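Local structure of orotidine 5'-phosphate decarboxylase (Streptomyces avermitilis, 3V75) at residues L41-W55 with V266-P278. The protein probably catalyses the decarboxylation of orotidine 5'-phosphate to UMP, the last step of de novo pyrimidine synthesis, on a TIM-barrel scaffold. Residues are numbered along the deposited sequence; the frame is centred on the assembly and turned at random.
Sequences LCVGIDPHASLLADW and VPNVSRGVLRHGP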
loop_
_atom_site.group_PDB
_atom_site.type_symbol
_atom_site.label_atom_id
_atom_site.label_comp_id
_atom_site.label_asym_id
_atom_site.label_seq_id
_atom_site.Cartn_x
_atom_site.Cartn_y
_atom_site.Cartn_z
ATOM N N LEU A 41 -3.677 23.468 8.991
ATOM C CA LEU A 41 -2.423 23.009 8.442
ATOM C C LEU A 41 -2.133 21.578 8.878
ATOM O O LEU A 41 -2.329 21.223 10.047
ATOM C CB LEU A 41 -1.278 23.914 8.921
ATOM C CG LEU A 41 0.123 23.576 8.352
ATOM C CD1 LEU A 41 0.110 23.808 6.879
ATOM C CD2 LEU A 41 1.230 24.387 9.037
ATOM N N CYS A 42 -1.638 20.785 7.928
ATOM C CA CYS A 42 -1.078 19.468 8.193
ATOM C C CYS A 42 0.383 19.514 7.761
ATOM O O CYS A 42 0.684 19.980 6.659
ATOM C CB CYS A 42 -1.823 18.435 7.330
ATOM S SG CYS A 42 -1.200 16.761 7.482
ATOM N N VAL A 43 1.282 19.051 8.618
ATOM C CA VAL A 43 2.709 19.061 8.291
ATOM C C VAL A 43 3.159 17.641 8.043
ATOM O O VAL A 43 2.934 16.751 8.886
ATOM C CB VAL A 43 3.551 19.718 9.420
ATOM C CG1 VAL A 43 5.052 19.594 9.114
ATOM C CG2 VAL A 43 3.161 21.184 9.592
ATOM N N GLY A 44 3.784 17.389 6.902
ATOM C CA GLY A 44 4.288 16.052 6.620
ATOM C C GLY A 44 5.422 15.705 7.567
ATOM O O GLY A 44 6.184 16.579 8.026
ATOM N N ILE A 45 5.565 14.420 7.892
ATOM C CA ILE A 45 6.794 13.978 8.550
ATOM C C ILE A 45 7.447 13.074 7.508
ATOM O O ILE A 45 7.053 11.890 7.327
ATOM C CB ILE A 45 6.536 13.235 9.861
ATOM C CG1 ILE A 45 5.653 14.072 10.787
ATOM C CG2 ILE A 45 7.864 12.874 10.551
ATOM C CD1 ILE A 45 5.390 13.433 12.185
ATOM N N ASP A 46 8.420 13.644 6.785
ATOM C CA ASP A 46 8.929 13.073 5.545
ATOM C C ASP A 46 10.444 12.907 5.591
ATOM O O ASP A 46 11.177 13.691 4.964
ATOM C CB ASP A 46 8.579 14.005 4.368
ATOM C CG ASP A 46 7.105 14.110 4.146
ATOM O OD1 ASP A 46 6.412 13.082 4.185
ATOM O OD2 ASP A 46 6.597 15.236 3.961
ATOM N N PRO A 47 10.943 11.933 6.365
ATOM C CA PRO A 47 12.394 11.806 6.556
ATOM C C PRO A 47 13.036 11.071 5.376
ATOM O O PRO A 47 13.648 9.998 5.555
ATOM C CB PRO A 47 12.522 10.979 7.850
ATOM C CG PRO A 47 11.224 10.145 7.843
ATOM C CD PRO A 47 10.168 11.092 7.290
ATOM N N HIS A 48 12.897 11.613 4.172
ATOM C CA HIS A 48 13.635 11.043 3.042
ATOM C C HIS A 48 15.097 11.440 3.087
ATOM O O HIS A 48 15.490 12.380 3.803
ATOM C CB HIS A 48 13.004 11.383 1.682
ATOM C CG HIS A 48 12.621 12.815 1.507
ATOM N ND1 HIS A 48 13.549 13.831 1.356
ATOM C CD2 HIS A 48 11.399 13.399 1.399
ATOM C CE1 HIS A 48 12.913 14.976 1.172
ATOM N NE2 HIS A 48 11.607 14.745 1.206
ATOM N N ALA A 49 15.920 10.715 2.338
ATOM C CA ALA A 49 17.358 10.945 2.410
ATOM C C ALA A 49 17.761 12.401 2.103
ATOM O O ALA A 49 18.689 12.898 2.734
ATOM C CB ALA A 49 18.136 9.963 1.488
ATOM N N SER A 50 17.072 13.062 1.153
ATOM C CA SER A 50 17.347 14.461 0.797
ATOM C C SER A 50 17.215 15.332 2.056
ATOM O O SER A 50 18.153 16.027 2.458
ATOM C CB SER A 50 16.343 14.912 -0.276
ATOM O OG SER A 50 16.681 16.142 -0.864
ATOM N N LEU A 51 16.030 15.291 2.682
ATOM C CA LEU A 51 15.791 16.136 3.877
ATOM C C LEU A 51 16.740 15.777 5.009
ATOM O O LEU A 51 17.213 16.665 5.733
ATOM C CB LEU A 51 14.323 16.112 4.352
ATOM C CG LEU A 51 13.375 17.209 3.815
ATOM C CD1 LEU A 51 11.900 16.890 4.091
ATOM C CD2 LEU A 51 13.781 18.618 4.375
ATOM N N LEU A 52 17.026 14.481 5.201
ATOM C CA LEU A 52 17.951 14.114 6.273
ATOM C C LEU A 52 19.347 14.736 6.016
ATOM O O LEU A 52 19.950 15.303 6.933
ATOM C CB LEU A 52 18.101 12.585 6.409
ATOM C CG LEU A 52 16.882 11.785 6.893
ATOM C CD1 LEU A 52 17.178 10.271 6.910
ATOM C CD2 LEU A 52 16.473 12.245 8.279
ATOM N N ALA A 53 19.825 14.641 4.773
ATOM C CA ALA A 53 21.132 15.210 4.421
ATOM C C ALA A 53 21.046 16.728 4.623
ATOM O O ALA A 53 21.966 17.317 5.203
ATOM C CB ALA A 53 21.515 14.870 2.996
ATOM N N ASP A 54 19.972 17.353 4.143
ATOM C CA ASP A 54 19.779 18.796 4.381
ATOM C C ASP A 54 19.867 19.163 5.885
ATOM O O ASP A 54 20.430 20.228 6.244
ATOM C CB ASP A 54 18.434 19.292 3.833
ATOM C CG ASP A 54 18.351 19.296 2.285
ATOM O OD1 ASP A 54 19.400 19.175 1.608
ATOM O OD2 ASP A 54 17.210 19.426 1.751
ATOM N N TRP A 55 19.284 18.366 6.793
ATOM C CA TRP A 55 19.376 18.635 8.240
ATOM C C TRP A 55 20.730 18.269 8.810
ATOM O O TRP A 55 20.916 18.328 10.029
ATOM C CB TRP A 55 18.338 17.867 9.086
ATOM C CG TRP A 55 16.966 18.363 8.944
ATOM C CD1 TRP A 55 16.440 18.956 7.837
ATOM C CD2 TRP A 55 15.906 18.288 9.904
ATOM N NE1 TRP A 55 15.114 19.272 8.048
ATOM C CE2 TRP A 55 14.767 18.879 9.312
ATOM C CE3 TRP A 55 15.820 17.812 11.214
ATOM C CZ2 TRP A 55 13.528 18.986 9.990
ATOM C CZ3 TRP A 55 14.565 17.924 11.898
ATOM C CH2 TRP A 55 13.462 18.508 11.274
ATOM N N VAL A 266 -7.637 19.915 4.115
ATOM C CA VAL A 266 -6.538 19.706 5.040
ATOM C C VAL A 266 -5.294 19.963 4.205
ATOM O O VAL A 266 -4.838 19.097 3.451
ATOM C CB VAL A 266 -6.517 18.243 5.565
ATOM C CG1 VAL A 266 -5.327 18.043 6.508
ATOM C CG2 VAL A 266 -7.842 17.932 6.258
ATOM N N PRO A 267 -4.724 21.178 4.318
ATOM C CA PRO A 267 -3.610 21.529 3.419
ATOM C C PRO A 267 -2.329 20.926 3.969
ATOM O O PRO A 267 -1.942 21.210 5.099
ATOM C CB PRO A 267 -3.546 23.074 3.504
ATOM C CG PRO A 267 -4.775 23.476 4.366
ATOM C CD PRO A 267 -5.089 22.280 5.215
ATOM N N ASN A 268 -1.661 20.091 3.183
ATOM C CA ASN A 268 -0.459 19.448 3.652
ATOM C C ASN A 268 0.784 20.142 3.080
ATOM O O ASN A 268 0.943 20.240 1.855
ATOM C CB ASN A 268 -0.452 17.966 3.223
ATOM C CG ASN A 268 0.821 17.269 3.638
ATOM O OD1 ASN A 268 1.793 17.179 2.859
ATOM N ND2 ASN A 268 0.860 16.831 4.877
ATOM N N VAL A 269 1.658 20.614 3.972
ATOM C CA VAL A 269 2.941 21.199 3.597
ATOM C C VAL A 269 4.058 20.240 4.023
ATOM O O VAL A 269 4.054 19.773 5.170
ATOM C CB VAL A 269 3.158 22.546 4.326
ATOM C CG1 VAL A 269 4.490 23.183 3.903
ATOM C CG2 VAL A 269 1.992 23.535 4.101
ATOM N N SER A 270 5.012 19.996 3.150
ATOM C CA SER A 270 6.165 19.199 3.509
ATOM C C SER A 270 7.421 20.102 3.548
ATOM O O SER A 270 7.726 20.682 4.597
ATOM C CB SER A 270 6.295 18.039 2.532
ATOM O OG SER A 270 7.501 17.344 2.767
ATOM N N ARG A 271 8.094 20.265 2.418
ATOM C CA ARG A 271 9.340 21.048 2.405
ATOM C C ARG A 271 9.204 22.493 2.940
ATOM O O ARG A 271 10.122 22.984 3.611
ATOM C CB ARG A 271 9.899 21.096 0.977
ATOM C CG ARG A 271 11.270 21.795 0.938
ATOM C CD ARG A 271 11.999 21.696 -0.415
ATOM N NE ARG A 271 13.292 22.341 -0.310
ATOM C CZ ARG A 271 14.310 21.886 0.416
ATOM N NH1 ARG A 271 14.212 20.701 1.056
ATOM N NH2 ARG A 271 15.437 22.577 0.488
ATOM N N GLY A 272 8.081 23.156 2.666
ATOM C CA GLY A 272 7.894 24.540 3.085
ATOM C C GLY A 272 8.075 24.735 4.574
ATOM O O GLY A 272 8.450 25.849 5.027
ATOM N N VAL A 273 7.780 23.693 5.362
ATOM C CA VAL A 273 8.074 23.725 6.796
ATOM C C VAL A 273 9.369 22.977 7.130
ATOM O O VAL A 273 10.259 23.512 7.810
ATOM C CB VAL A 273 6.891 23.145 7.640
ATOM C CG1 VAL A 273 7.294 22.932 9.087
ATOM C CG2 VAL A 273 5.679 24.097 7.555
ATOM N N LEU A 274 9.480 21.751 6.647
ATOM C CA LEU A 274 10.575 20.880 7.035
ATOM C C LEU A 274 11.959 21.365 6.647
ATOM O O LEU A 274 12.939 21.019 7.333
ATOM C CB LEU A 274 10.361 19.452 6.488
ATOM C CG LEU A 274 9.073 18.767 7.004
ATOM C CD1 LEU A 274 8.846 17.436 6.257
ATOM C CD2 LEU A 274 9.088 18.517 8.551
ATOM N N ARG A 275 12.074 22.131 5.559
ATOM C CA ARG A 275 13.421 22.584 5.177
ATOM C C ARG A 275 14.037 23.493 6.232
ATOM O O ARG A 275 15.253 23.723 6.205
ATOM C CB ARG A 275 13.417 23.334 3.848
ATOM C CG ARG A 275 12.737 24.695 3.869
ATOM C CD ARG A 275 12.859 25.313 2.480
ATOM N NE ARG A 275 12.257 26.637 2.380
ATOM C CZ ARG A 275 12.869 27.770 2.710
ATOM N NH1 ARG A 275 14.094 27.732 3.214
ATOM N NH2 ARG A 275 12.233 28.933 2.564
ATOM N N HIS A 276 13.217 24.026 7.141
ATOM C CA HIS A 276 13.720 24.920 8.190
ATOM C C HIS A 276 14.325 24.206 9.382
ATOM O O HIS A 276 14.980 24.841 10.208
ATOM C CB HIS A 276 12.625 25.869 8.638
ATOM C CG HIS A 276 12.195 26.783 7.544
ATOM N ND1 HIS A 276 12.954 27.860 7.157
ATOM C CD2 HIS A 276 11.119 26.745 6.717
ATOM C CE1 HIS A 276 12.349 28.474 6.149
ATOM N NE2 HIS A 276 11.235 27.820 5.862
ATOM N N GLY A 277 14.132 22.896 9.495
ATOM C CA GLY A 277 14.819 22.141 10.522
ATOM C C GLY A 277 16.308 22.083 10.209
ATOM O O GLY A 277 16.748 22.357 9.080
ATOM N N PRO A 278 17.102 21.717 11.206
ATOM C CA PRO A 278 16.638 21.241 12.524
ATOM C C PRO A 278 16.312 22.324 13.567
ATOM O O PRO A 278 16.030 22.024 14.734
ATOM C CB PRO A 278 17.793 20.358 12.999
ATOM C CG PRO A 278 18.979 20.849 12.281
ATOM C CD PRO A 278 18.547 21.532 11.005
HETATM O O HOH W 1 4.096 15.414 3.006
HETATM O O HOH W 2 8.912 16.127 0.969
#
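V266 meets C42 where the last strand of the TIM barrel, 265-269, closes the ring against the first, 42-45: its CG1 lies 3.6 Å from C42 CB. Three backbone bonds establish the parallel pairing, C42 N to P267 O, V269 N to C42 O and G44 N to V269 O, the last at 170°. In N268, chi1 of 177° sets CG anti to the backbone N and beside the carbonyl carbon, from where ND2 donates to C42 SG at 3.3 Å (156° at the hydrogen), the sulfur lying in the amide plane; a water bridges OD1 and D46 OD2. On the other sheet face, V269 CG2, in one of two conformers, packs against L41 CD1. Past the strand, S270 OG donates to D46 OD2 over 2.6 Å, on the anti side of the carboxylate. R271, its chain extended, forms a salt bridge from NH1 to D54 OD2 whose N-H...O bond is weak (3.3 Å). L274 CD1 sits between L51 CD1 and G44 O, a buried carbonyl oxygen that finds no polar partner, while L274 O accepts W55 NE1 at 2.9 Å near the indole plane. G277 CA and P278 CA then cover one face of the six-membered ring, G277 CA 3.8 Å from the centroid. A leucine in place of W55 would probably leave G277 and P278 without their aromatic platform and cost L274 O one of its two donors. The helical ends thus pack through leucines and indole, whereas C42, N268, water, D46 and S270 form a polar line likely to steady D46, whose side chain is about 9 Å from that of the predicted proton donor K119.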